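Local coordinates for protein mannosephosphate isomerase, putative (Archaeoglobus fulgidus, PDB 1ZX5) that probably catalyses the zinc-dependent interconversion of D-mannose 6-phosphate and D-fructose 6-phosphate, as a type 1 mannose-6-phosphate isomerase, at residues W20-K29 with L89-Q97; G116-F124 with Y165-G173. All coordinates share one frame; numbering follows the deposited sequence.

Contact 1 (W20-K29 with L89-Q97). With LFR (beta-L-fructofuranose), chain B; EDO (1,2-ethanediol), chain C; ACY (acetic acid), chain F; ACY (acetic acid), chain I.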
loop_
_atom_site.group_PDB
_atom_site.type_symbol
_atom_site.label_atom_id
_atom_site.label_comp_id
_atom_site.label_asym_id
_atom_site.label_seq_id
_atom_site.Cartn_x
_atom_site.Cartn_y
_atom_site.Cartn_z
ATOM N N TRP A 20 -12.181 9.429 9.111
ATOM C CA TRP A 20 -11.840 8.237 9.889
ATOM C C TRP A 20 -10.358 8.132 10.331
ATOM O O TRP A 20 -9.961 7.129 10.946
ATOM C CB TRP A 20 -12.267 6.984 9.126
ATOM C CG TRP A 20 -11.918 7.005 7.670
ATOM C CD1 TRP A 20 -12.760 7.306 6.637
ATOM C CD2 TRP A 20 -10.634 6.701 7.071
ATOM N NE1 TRP A 20 -12.088 7.209 5.434
ATOM C CE2 TRP A 20 -10.790 6.832 5.666
ATOM C CE3 TRP A 20 -9.378 6.323 7.581
ATOM C CZ2 TRP A 20 -9.732 6.606 4.759
ATOM C CZ3 TRP A 20 -8.321 6.096 6.684
ATOM C CH2 TRP A 20 -8.511 6.232 5.289
ATOM N N GLY A 21 -9.542 9.141 10.013
ATOM C CA GLY A 21 -8.126 9.111 10.392
ATOM C C GLY A 21 -7.913 9.562 11.827
ATOM O O GLY A 21 -8.618 10.436 12.301
ATOM N N GLY A 22 -6.937 8.985 12.520
ATOM C CA GLY A 22 -6.645 9.371 13.901
ATOM C C GLY A 22 -5.394 10.232 13.975
ATOM O O GLY A 22 -5.228 11.137 13.162
ATOM N N GLU A 23 -4.507 9.929 14.928
ATOM C CA GLU A 23 -3.295 10.717 15.182
ATOM C C GLU A 23 -1.996 10.075 14.723
ATOM O O GLU A 23 -0.947 10.727 14.744
ATOM C CB GLU A 23 -3.181 11.054 16.674
ATOM C CG GLU A 23 -4.230 12.033 17.134
ATOM C CD GLU A 23 -4.112 12.401 18.608
ATOM O OE1 GLU A 23 -5.076 12.127 19.355
ATOM O OE2 GLU A 23 -3.092 12.996 19.007
ATOM N N TRP A 24 -2.061 8.802 14.332
ATOM C CA TRP A 24 -0.858 7.963 14.137
ATOM C C TRP A 24 0.068 8.490 13.044
ATOM O O TRP A 24 1.277 8.607 13.241
ATOM C CB TRP A 24 -1.273 6.498 13.847
ATOM C CG TRP A 24 -0.144 5.559 13.449
ATOM C CD1 TRP A 24 0.951 5.196 14.222
ATOM C CD2 TRP A 24 -0.022 4.818 12.217
ATOM N NE1 TRP A 24 1.738 4.301 13.529
ATOM C CE2 TRP A 24 1.169 4.044 12.309
ATOM C CE3 TRP A 24 -0.805 4.727 11.052
ATOM C CZ2 TRP A 24 1.603 3.207 11.272
ATOM C CZ3 TRP A 24 -0.375 3.903 10.010
ATOM C CH2 TRP A 24 0.822 3.148 10.132
ATOM N N ILE A 25 -0.502 8.809 11.886
ATOM C CA ILE A 25 0.306 9.253 10.750
ATOM C C ILE A 25 1.057 10.571 11.030
ATOM O O ILE A 25 2.274 10.625 10.851
ATOM C CB ILE A 25 -0.509 9.307 9.444
ATOM C CG1 ILE A 25 -0.830 7.870 8.994
ATOM C CG2 ILE A 25 0.276 10.084 8.354
ATOM C CD1 ILE A 25 -1.783 7.785 7.838
ATOM N N ALA A 26 0.352 11.608 11.480
ATOM C CA ALA A 26 1.015 12.879 11.791
ATOM C C ALA A 26 2.161 12.657 12.782
ATOM O O ALA A 26 3.234 13.247 12.644
ATOM C CB ALA A 26 0.028 13.901 12.335
ATOM N N LEU A 27 1.936 11.778 13.759
ATOM C CA LEU A 27 2.952 11.463 14.755
ATOM C C LEU A 27 4.173 10.782 14.133
ATOM O O LEU A 27 5.298 11.138 14.469
ATOM C CB LEU A 27 2.369 10.632 15.898
ATOM C CG LEU A 27 3.073 10.888 17.233
ATOM C CD1 LEU A 27 2.547 12.191 17.870
ATOM C CD2 LEU A 27 2.909 9.691 18.188
ATOM N N LEU A 28 3.954 9.833 13.219
ATOM C CA LEU A 28 5.053 9.268 12.425
ATOM C C LEU A 28 5.863 10.363 11.753
ATOM O O LEU A 28 7.083 10.287 11.726
ATOM C CB LEU A 28 4.544 8.310 11.345
ATOM C CG LEU A 28 4.060 6.929 11.790
ATOM C CD1 LEU A 28 3.535 6.168 10.596
ATOM C CD2 LEU A 28 5.168 6.170 12.513
ATOM N N LYS A 29 5.177 11.376 11.224
ATOM C CA LYS A 29 5.814 12.458 10.480
ATOM C C LYS A 29 6.210 13.645 11.366
ATOM O O LYS A 29 6.486 14.733 10.850
ATOM C CB LYS A 29 4.915 12.935 9.328
ATOM C CG LYS A 29 4.372 11.821 8.431
ATOM C CD LYS A 29 5.481 11.083 7.706
ATOM C CE LYS A 29 4.923 10.051 6.736
ATOM N NZ LYS A 29 6.058 9.437 5.975
ATOM N N LEU A 89 0.578 4.584 3.721
ATOM C CA LEU A 89 0.240 4.357 5.119
ATOM C C LEU A 89 -1.226 4.729 5.293
ATOM O O LEU A 89 -1.661 5.781 4.791
ATOM C CB LEU A 89 1.118 5.201 6.058
ATOM C CG LEU A 89 2.628 4.932 6.009
ATOM C CD1 LEU A 89 3.366 5.934 6.890
ATOM C CD2 LEU A 89 2.920 3.490 6.424
ATOM N N ILE A 90 -1.976 3.865 5.983
ATOM C CA ILE A 90 -3.420 4.064 6.215
ATOM C C ILE A 90 -3.712 3.934 7.706
ATOM O O ILE A 90 -3.359 2.936 8.330
ATOM C CB ILE A 90 -4.295 3.012 5.456
ATOM C CG1 ILE A 90 -4.005 2.997 3.946
ATOM C CG2 ILE A 90 -5.815 3.168 5.795
ATOM C CD1 ILE A 90 -4.570 4.146 3.182
ATOM N N ASP A 91 -4.355 4.947 8.270
ATOM C CA ASP A 91 -4.779 4.912 9.660
ATOM C C ASP A 91 -6.299 4.804 9.704
ATOM O O ASP A 91 -7.007 5.820 9.763
ATOM C CB ASP A 91 -4.288 6.152 10.420
ATOM C CG ASP A 91 -4.610 6.094 11.911
ATOM O OD1 ASP A 91 -4.866 4.977 12.416
ATOM O OD2 ASP A 91 -4.614 7.165 12.580
ATOM N N ALA A 92 -6.796 3.569 9.631
ATOM C CA ALA A 92 -8.236 3.324 9.674
ATOM C C ALA A 92 -8.655 3.260 11.137
ATOM O O ALA A 92 -8.919 2.186 11.676
ATOM C CB ALA A 92 -8.594 2.029 8.910
ATOM N N ALA A 93 -8.679 4.419 11.790
ATOM C CA ALA A 93 -8.864 4.469 13.235
ATOM C C ALA A 93 -10.334 4.234 13.598
ATOM O O ALA A 93 -10.636 3.407 14.445
ATOM C CB ALA A 93 -8.332 5.799 13.822
ATOM N N SER A 94 -11.231 4.966 12.945
ATOM C CA SER A 94 -12.654 4.669 12.958
ATOM C C SER A 94 -12.912 3.656 11.864
ATOM O O SER A 94 -12.137 3.582 10.912
ATOM C CB SER A 94 -13.464 5.918 12.644
ATOM O OG SER A 94 -13.195 6.884 13.614
ATOM N N PRO A 95 -14.010 2.881 11.983
ATOM C CA PRO A 95 -14.276 1.885 10.944
ATOM C C PRO A 95 -14.521 2.518 9.564
ATOM O O PRO A 95 -15.272 3.497 9.437
ATOM C CB PRO A 95 -15.533 1.156 11.450
ATOM C CG PRO A 95 -16.117 2.037 12.494
ATOM C CD PRO A 95 -15.026 2.872 13.054
ATOM N N THR A 96 -13.865 1.967 8.548
ATOM C CA THR A 96 -14.152 2.329 7.163
ATOM C C THR A 96 -15.411 1.563 6.724
ATOM O O THR A 96 -15.739 0.528 7.307
ATOM C CB THR A 96 -12.934 2.043 6.241
ATOM O OG1 THR A 96 -12.543 0.662 6.339
ATOM C CG2 THR A 96 -11.714 2.941 6.630
ATOM N N GLN A 97 -16.134 2.088 5.734
ATOM C CA GLN A 97 -17.230 1.356 5.122
ATOM C C GLN A 97 -16.660 0.241 4.240
ATOM O O GLN A 97 -15.532 0.348 3.729
ATOM C CB GLN A 97 -18.152 2.304 4.330
ATOM C CG GLN A 97 -19.326 1.641 3.550
ATOM C CD GLN A 97 -20.347 0.880 4.423
ATOM O OE1 GLN A 97 -20.156 -0.294 4.757
ATOM N NE2 GLN A 97 -21.449 1.543 4.753
HETATM C C1 LFR B . -20.698 -0.125 8.058
HETATM C C2 LFR B . -19.680 0.667 8.900
HETATM C C3 LFR B . -19.580 2.110 8.396
HETATM C C4 LFR B . -20.078 3.009 9.506
HETATM C C5 LFR B . -20.457 2.088 10.662
HETATM C C6 LFR B . -19.684 2.439 11.934
HETATM O O1 LFR B . -20.124 -1.202 7.303
HETATM O O2 LFR B . -18.369 0.054 8.900
HETATM O O3 LFR B . -18.238 2.496 8.114
HETATM O O4 LFR B . -21.214 3.725 9.014
HETATM O O5 LFR B . -20.187 0.735 10.248
HETATM O O6 LFR B . -20.307 1.931 13.125
HETATM C C1 EDO C . 4.852 1.149 13.382
HETATM O O1 EDO C . 4.108 2.119 14.148
HETATM C C2 EDO C . 4.893 1.568 11.907
HETATM O O2 EDO C . 5.938 2.516 11.681
HETATM C C ACY F . 7.370 12.470 4.358
HETATM O O ACY F . 7.256 13.445 5.148
HETATM O OXT ACY F . 6.532 11.556 4.242
HETATM C CH3 ACY F . 8.595 12.402 3.496
HETATM C C ACY I . -8.972 -0.077 4.974
HETATM O O ACY I . -10.181 0.215 4.768
HETATM O OXT ACY I . -8.065 0.105 4.145
HETATM C CH3 ACY I . -8.550 -0.676 6.284
HETATM O O HOH W 1 -3.387 9.225 11.546
#

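Contact 2 (G116-F124 with Y165-G173)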
loop_
_atom_site.group_PDB
_atom_site.type_symbol
_atom_site.label_atom_id
_atom_site.label_comp_id
_atom_site.label_asym_id
_atom_site.label_seq_id
_atom_site.Cartn_x
_atom_site.Cartn_y
_atom_site.Cartn_z
ATOM N N GLY A 116 -7.372 -1.671 -12.788
ATOM C CA GLY A 116 -7.764 -2.484 -11.645
ATOM C C GLY A 116 -6.829 -2.365 -10.451
ATOM O O GLY A 116 -5.769 -1.733 -10.529
ATOM N N VAL A 117 -7.252 -2.937 -9.328
ATOM C CA VAL A 117 -6.501 -2.828 -8.085
ATOM C C VAL A 117 -6.361 -4.191 -7.424
ATOM O O VAL A 117 -7.363 -4.853 -7.129
ATOM C CB VAL A 117 -7.157 -1.857 -7.056
ATOM C CG1 VAL A 117 -6.163 -1.527 -5.922
ATOM C CG2 VAL A 117 -7.670 -0.573 -7.719
ATOM N N GLU A 118 -5.115 -4.601 -7.206
ATOM C CA GLU A 118 -4.781 -5.673 -6.260
ATOM C C GLU A 118 -3.900 -5.038 -5.191
ATOM O O GLU A 118 -3.165 -4.094 -5.481
ATOM C CB GLU A 118 -4.036 -6.815 -6.957
ATOM C CG GLU A 118 -2.737 -6.358 -7.669
ATOM C CD GLU A 118 -1.933 -7.504 -8.324
ATOM O OE1 GLU A 118 -2.423 -8.666 -8.346
ATOM O OE2 GLU A 118 -0.807 -7.225 -8.823
ATOM N N SER A 119 -3.969 -5.532 -3.960
ATOM C CA SER A 119 -3.149 -4.964 -2.899
ATOM C C SER A 119 -2.661 -5.951 -1.849
ATOM O O SER A 119 -3.276 -6.997 -1.595
ATOM C CB SER A 119 -3.872 -3.797 -2.227
ATOM O OG SER A 119 -5.036 -4.264 -1.605
ATOM N N ALA A 120 -1.518 -5.604 -1.267
ATOM C CA ALA A 120 -0.929 -6.326 -0.172
ATOM C C ALA A 120 -0.895 -5.382 1.040
ATOM O O ALA A 120 -0.498 -4.222 0.936
ATOM C CB ALA A 120 0.467 -6.812 -0.555
ATOM N N TRP A 121 -1.333 -5.892 2.183
ATOM C CA TRP A 121 -1.459 -5.117 3.415
ATOM C C TRP A 121 -0.460 -5.644 4.418
ATOM O O TRP A 121 -0.301 -6.851 4.549
ATOM C CB TRP A 121 -2.851 -5.321 4.015
ATOM C CG TRP A 121 -3.984 -4.608 3.338
ATOM C CD1 TRP A 121 -3.991 -4.035 2.095
ATOM C CD2 TRP A 121 -5.300 -4.420 3.875
ATOM N NE1 TRP A 121 -5.220 -3.477 1.836
ATOM C CE2 TRP A 121 -6.043 -3.698 2.915
ATOM C CE3 TRP A 121 -5.925 -4.796 5.082
ATOM C CZ2 TRP A 121 -7.393 -3.345 3.119
ATOM C CZ3 TRP A 121 -7.269 -4.439 5.288
ATOM C CH2 TRP A 121 -7.984 -3.722 4.313
ATOM N N LEU A 122 0.219 -4.732 5.105
ATOM C CA LEU A 122 1.042 -5.050 6.260
ATOM C C LEU A 122 0.527 -4.211 7.424
ATOM O O LEU A 122 0.549 -2.980 7.393
ATOM C CB LEU A 122 2.526 -4.765 6.004
ATOM C CG LEU A 122 3.477 -5.103 7.168
ATOM C CD1 LEU A 122 3.661 -6.628 7.359
ATOM C CD2 LEU A 122 4.827 -4.400 6.984
ATOM N N VAL A 123 0.057 -4.904 8.444
ATOM C CA VAL A 123 -0.610 -4.301 9.583
ATOM C C VAL A 123 0.441 -4.007 10.662
ATOM O O VAL A 123 1.418 -4.738 10.787
ATOM C CB VAL A 123 -1.703 -5.301 10.066
ATOM C CG1 VAL A 123 -2.121 -5.063 11.493
ATOM C CG2 VAL A 123 -2.904 -5.319 9.093
ATOM N N PHE A 124 0.249 -2.941 11.435
ATOM C CA PHE A 124 1.235 -2.541 12.438
ATOM C C PHE A 124 0.774 -2.684 13.874
ATOM O O PHE A 124 1.561 -2.493 14.785
ATOM C CB PHE A 124 1.720 -1.103 12.190
ATOM C CG PHE A 124 2.492 -0.949 10.915
ATOM C CD1 PHE A 124 3.696 -1.634 10.726
ATOM C CD2 PHE A 124 2.003 -0.162 9.890
ATOM C CE1 PHE A 124 4.408 -1.525 9.536
ATOM C CE2 PHE A 124 2.713 -0.025 8.702
ATOM C CZ PHE A 124 3.924 -0.708 8.526
ATOM N N TYR A 165 2.320 -6.893 12.014
ATOM C CA TYR A 165 3.005 -7.553 10.905
ATOM C C TYR A 165 2.244 -8.723 10.271
ATOM O O TYR A 165 2.781 -9.398 9.390
ATOM C CB TYR A 165 4.482 -7.891 11.245
ATOM C CG TYR A 165 5.223 -6.660 11.715
ATOM C CD1 TYR A 165 5.467 -5.598 10.834
ATOM C CD2 TYR A 165 5.630 -6.527 13.053
ATOM C CE1 TYR A 165 6.119 -4.425 11.269
ATOM C CE2 TYR A 165 6.269 -5.365 13.500
ATOM C CZ TYR A 165 6.510 -4.321 12.598
ATOM O OH TYR A 165 7.148 -3.177 13.018
ATOM N N ASP A 166 1.002 -8.955 10.705
ATOM C CA ASP A 166 0.085 -9.777 9.924
ATOM C C ASP A 166 -0.034 -9.142 8.556
ATOM O O ASP A 166 0.068 -7.904 8.430
ATOM C CB ASP A 166 -1.311 -9.825 10.554
ATOM C CG ASP A 166 -1.377 -10.732 11.751
ATOM O OD1 ASP A 166 -0.408 -11.492 12.001
ATOM O OD2 ASP A 166 -2.399 -10.681 12.457
ATOM N N THR A 167 -0.244 -9.982 7.540
ATOM C CA THR A 167 -0.437 -9.513 6.182
ATOM C C THR A 167 -1.732 -10.042 5.581
ATOM O O THR A 167 -2.269 -11.075 6.004
ATOM C CB THR A 167 0.744 -9.891 5.229
ATOM O OG1 THR A 167 0.829 -11.310 5.093
ATOM C CG2 THR A 167 2.082 -9.347 5.717
ATOM N N PHE A 168 -2.223 -9.306 4.587
ATOM C CA PHE A 168 -3.394 -9.677 3.816
ATOM C C PHE A 168 -3.101 -9.409 2.356
ATOM O O PHE A 168 -2.292 -8.536 2.028
ATOM C CB PHE A 168 -4.625 -8.865 4.272
ATOM C CG PHE A 168 -5.007 -9.130 5.692
ATOM C CD1 PHE A 168 -5.861 -10.180 6.006
ATOM C CD2 PHE A 168 -4.473 -8.366 6.721
ATOM C CE1 PHE A 168 -6.197 -10.462 7.328
ATOM C CE2 PHE A 168 -4.802 -8.640 8.048
ATOM C CZ PHE A 168 -5.666 -9.692 8.350
ATOM N N VAL A 169 -3.747 -10.176 1.487
ATOM C CA VAL A 169 -3.739 -9.885 0.063
ATOM C C VAL A 169 -5.192 -9.742 -0.352
ATOM O O VAL A 169 -5.976 -10.685 -0.234
ATOM C CB VAL A 169 -3.018 -10.978 -0.789
ATOM C CG1 VAL A 169 -3.160 -10.668 -2.298
ATOM C CG2 VAL A 169 -1.528 -11.092 -0.395
ATOM N N ILE A 170 -5.548 -8.536 -0.795
ATOM C CA ILE A 170 -6.918 -8.212 -1.171
ATOM C C ILE A 170 -7.006 -8.183 -2.687
ATOM O O ILE A 170 -6.512 -7.254 -3.343
ATOM C CB ILE A 170 -7.395 -6.851 -0.554
ATOM C CG1 ILE A 170 -7.097 -6.789 0.956
ATOM C CG2 ILE A 170 -8.878 -6.614 -0.856
ATOM C CD1 ILE A 170 -7.832 -7.823 1.801
ATOM N N ARG A 171 -7.628 -9.223 -3.228
ATOM C CA ARG A 171 -7.787 -9.394 -4.670
ATOM C C ARG A 171 -9.065 -8.715 -5.191
ATOM O O ARG A 171 -10.010 -8.480 -4.427
ATOM C CB ARG A 171 -7.753 -10.888 -5.020
ATOM C CG ARG A 171 -6.382 -11.495 -4.735
ATOM C CD ARG A 171 -6.242 -12.974 -5.113
ATOM N NE ARG A 171 -4.895 -13.438 -4.748
ATOM C CZ ARG A 171 -4.574 -13.967 -3.565
ATOM N NH1 ARG A 171 -5.505 -14.129 -2.624
ATOM N NH2 ARG A 171 -3.316 -14.333 -3.317
ATOM N N PRO A 172 -9.089 -8.375 -6.494
ATOM C CA PRO A 172 -10.266 -7.734 -7.085
ATOM C C PRO A 172 -11.544 -8.518 -6.783
ATOM O O PRO A 172 -11.544 -9.753 -6.827
ATOM C CB PRO A 172 -9.962 -7.777 -8.582
ATOM C CG PRO A 172 -8.476 -7.751 -8.656
ATOM C CD PRO A 172 -8.004 -8.562 -7.482
ATOM N N GLY A 173 -12.613 -7.808 -6.452
ATOM C CA GLY A 173 -13.884 -8.452 -6.138
ATOM C C GLY A 173 -14.099 -8.770 -4.666
ATOM O O GLY A 173 -15.237 -8.986 -4.243
HETATM O O HOH W 2 -8.220 -5.521 -4.735
#

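Contact 1 (W20-K29 with L89-Q97)
Backbone bonds join W20 to the chain leaving strand 85-92, where A92 centres an inverse gamma turn. W20 O accepts S94 N at 3.2 Å, a nearly straight bond (166° at the hydrogen), and a weak second one from A93 N. With CG anti to the backbone N (chi1 -175°), D91 carries OD2 to G22 N, which donates at 3.0 Å from above the carboxylate plane. The same OD2 takes a bond from a water that in turn accepts I25 N, so the acid serves the loop directly and the first turn of helix 24-28 through one bound water.

T96 CG2 sits over the W20 indole, 4.1 Å from the five-membered ring centroid and 15° off its normal, a CH-pi contact. The ring edge, at CE3, meets D91 O near its plane at 3.3 Å, and W20 CZ3 packs on I90 CG2 at 4.0 Å. With W20 replaced by an alanine the indole is gone, and T96 CG2 and I90 CG2 would probably face a gap between loop and strand. D91 CB lies at the W24 ring edge, 3.8 Å from CE3.

Near the C-terminal end of helix 24-28, L28 CD1 meets L89 CD1 tip to tip at 3.7 Å.

T96 O and Q97 OE1 accept hydroxyls of the bound fructofuranose. T96 thus touches the indole with CG2 while its O binds the sugar; with G178 also bonded to T96, the contact probably helps position the start of the sugar-binding segment.

Contact 2 (G116-F124 with Y165-G173)
I170 CG1 lies over one face of the W121 indole, offset toward the rim, 4.0 Å from the five-membered ring centroid and 18° off its normal: a CH-pi contact. I170 and W121 project from the same face of the sheet, and with CG1 beside its own backbone N the isoleucine lays that carbon over the indole. F168 shares this face of the sheet; its ring edge receives V123 CG2 in plane, at 4.0 Å from CE2, while its CB packs on W121 CB. The F124 ring has L122 O above one face, near the rim, and Y165 CE1 at its edge, 3.7 Å from CD1; the two ring planes stand at 88° in an oblique pair. At the Y165 edge lies L122 CD1, which also touches T167 CG2 at 3.5 Å.

These side chains project from an antiparallel ladder of strands 119-123 and 167-170, the latter one of the two outermost strands, within this chain, of a six-stranded antiparallel sheet, consistent with the cupin-type sheet of type 1 mannose-6-phosphate isomerases. S119-I170 and W121-F168 are hydrogen-bonded pairs; A120-V169 lies between them and L122-T167 follows W121-F168, both non-hydrogen-bonded. W121 N to F168 O, at 2.8 Å, is nearly straight (170°). V123 N to D166 O, at 3.0 Å, and Y165 N to V123 O carry the pairing past the strand end. Beyond S119, a water within hydrogen-bonding distance of V117 O and I170 O bridges them, and P172 CG rests 3.5 Å from V117 O.

In the fold
Contact 1 closes before contact 2 opens along the chain, and their centres lie about 17 Å apart. Both reach the same six-stranded antiparallel sheet: strand 85-92 of contact 1 is separated from strand 119-123 of contact 2 by strand 181-188, which hydrogen-bonds to both, and strand 167-170 ends the sheet on that side. Contact 1 fastens the loop and helix 24-28 beside strand 85-92, whereas contact 2 pairs two strands within the sheet. They touch directly where W24 CH2 packs on F124 CD2 at 3.5 Å. Strand 181-188 thus joins the strand that leads into the fructofuranose-binding loop to the ladder at the 167-170 edge of one sheet, consistent with a single catalytic domain.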